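Local coordinates for protein similar to hydroxylamine oxidoreductase (Kuenenia stuttgartiensis, PDB 6H5L) that probably acts as a multi-haem c-type oxidoreductase, forming part of a 60-haem reductase complex of an anammox bacterium, at residues A380-I383 with V384-I388. Sequence-based numbering, arbitrary orientation.
Sequences AQKI and VEDLI
Val384 sits one turn beyond Ala380 near the C-terminal end of the long helix 356-389, and its N donates the i to i+4 alpha-helical bond to Ala380 O at 3.2 Å. Val384 CG2, beside its own backbone N, lies 3.4 Å from Ala380 O, while the side chain packs on Ile456 of helix 455-476, which also takes up Ala380. Glu385 N is hydrogen-bonded to Gln381 O, and the two side chains meet as well: Gln381 NE2 approaches Glu385 OE1 at 2.9 Å in a bond that remains doubtful, because OE1 is not securely placed. As modelled, the amide and carboxylate planes are 69° apart. Tyr460 OH is hydrogen-bonded to Gln381 OE1, and Ser317 N to Glu385 OE2. Asp386 repeats the four-residue spacing with an i to i+4 salt bridge to Lys382. The lysine leaves the backbone with CG anti to N (chi1 -175°), then bends at chi2 and chi4, which brings NZ round to the two carboxylate oxygens. Lys382 NZ lies 2.8 Å from both Asp386 OD1 and Asp386 OD2, engaging the syn lone pair of each. Leu387 N closes the series with a weak bond to Ile383 O, and both side chains lean on Ala502 of helix 480-513, joining this turn to the C-terminal helix. Leu387 CG, beside its own backbone N, comes to 3.4 Å from Ile383 O.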
loop_
_atom_site.group_PDB
_atom_site.type_symbol
_atom_site.label_atom_id
_atom_site.label_comp_id
_atom_site.label_asym_id
_atom_site.label_seq_id
_atom_site.Cartn_x
_atom_site.Cartn_y
_atom_site.Cartn_z
ATOM N N ALA A 380 -41.342 53.275 13.538
ATOM C CA ALA A 380 -42.364 52.853 12.586
ATOM C C ALA A 380 -43.669 52.510 13.293
ATOM O O ALA A 380 -44.755 52.794 12.776
ATOM C CB ALA A 380 -41.866 51.658 11.774
ATOM N N GLN A 381 -43.585 51.897 14.478
ATOM C CA GLN A 381 -44.795 51.567 15.223
ATOM C C GLN A 381 -45.507 52.819 15.719
ATOM O O GLN A 381 -46.738 52.824 15.838
ATOM C CB GLN A 381 -44.459 50.642 16.392
ATOM C CG GLN A 381 -45.678 50.052 17.086
ATOM C CD GLN A 381 -45.317 48.999 18.117
ATOM O OE1 GLN A 381 -44.423 48.180 17.900
ATOM N NE2 GLN A 381 -46.010 49.018 19.249
ATOM N N LYS A 382 -44.757 53.886 16.010
ATOM C CA LYS A 382 -45.378 55.146 16.406
ATOM C C LYS A 382 -46.236 55.712 15.281
ATOM O O LYS A 382 -47.327 56.238 15.525
ATOM C CB LYS A 382 -44.305 56.152 16.820
ATOM C CG LYS A 382 -44.848 57.469 17.359
ATOM C CD LYS A 382 -45.567 57.267 18.684
ATOM C CE LYS A 382 -45.865 58.593 19.369
ATOM N NZ LYS A 382 -46.813 59.432 18.588
ATOM N N ILE A 383 -45.754 55.611 14.040
ATOM C CA ILE A 383 -46.503 56.126 12.897
ATOM C C ILE A 383 -47.809 55.359 12.726
ATOM O O ILE A 383 -48.870 55.951 12.497
ATOM C CB ILE A 383 -45.638 56.060 11.626
ATOM C CG1 ILE A 383 -44.442 57.007 11.752
ATOM C CG2 ILE A 383 -46.470 56.378 10.397
ATOM C CD1 ILE A 383 -43.394 56.810 10.681
ATOM N N VAL A 384 -47.750 54.030 12.838
ATOM C CA VAL A 384 -48.947 53.213 12.660
ATOM C C VAL A 384 -49.955 53.483 13.769
ATOM O O VAL A 384 -51.163 53.575 13.519
ATOM C CB VAL A 384 -48.567 51.723 12.593
ATOM C CG1 VAL A 384 -49.811 50.866 12.412
ATOM C CG2 VAL A 384 -47.573 51.475 11.469
ATOM N N GLU A 385 -49.480 53.618 15.010
ATOM C CA GLU A 385 -50.396 53.804 16.130
ATOM C C GLU A 385 -51.014 55.197 16.138
ATOM O O GLU A 385 -52.148 55.362 16.599
ATOM C CB GLU A 385 -49.676 53.528 17.449
ATOM C CG GLU A 385 -49.309 52.065 17.648
ATOM C CD GLU A 385 -48.575 51.816 18.949
ATOM O OE1 GLU A 385 -48.422 50.636 19.329
ATOM O OE2 GLU A 385 -48.151 52.800 19.593
ATOM N N ASP A 386 -50.295 56.205 15.641
ATOM C CA ASP A 386 -50.878 57.541 15.550
ATOM C C ASP A 386 -52.036 57.567 14.561
ATOM O O ASP A 386 -53.045 58.240 14.796
ATOM C CB ASP A 386 -49.812 58.561 15.158
ATOM C CG ASP A 386 -48.829 58.834 16.278
ATOM O OD1 ASP A 386 -48.986 58.241 17.367
ATOM O OD2 ASP A 386 -47.901 59.645 16.069
ATOM N N LEU A 387 -51.906 56.843 13.446
ATOM C CA LEU A 387 -53.024 56.701 12.519
ATOM C C LEU A 387 -54.224 56.061 13.204
ATOM O O LEU A 387 -55.370 56.466 12.977
ATOM C CB LEU A 387 -52.601 55.870 11.308
ATOM C CG LEU A 387 -51.530 56.440 10.379
ATOM C CD1 LEU A 387 -50.978 55.344 9.486
ATOM C CD2 LEU A 387 -52.097 57.573 9.541
ATOM N N ILE A 388 -53.978 55.052 14.042
ATOM C CA ILE A 388 -55.061 54.395 14.766
ATOM C C ILE A 388 -55.711 55.369 15.741
ATOM O O ILE A 388 -56.941 55.492 15.799
ATOM C CB ILE A 388 -54.535 53.137 15.482
ATOM C CG1 ILE A 388 -54.103 52.081 14.461
ATOM C CG2 ILE A 388 -55.585 52.577 16.428
ATOM C CD1 ILE A 388 -53.397 50.884 15.070
#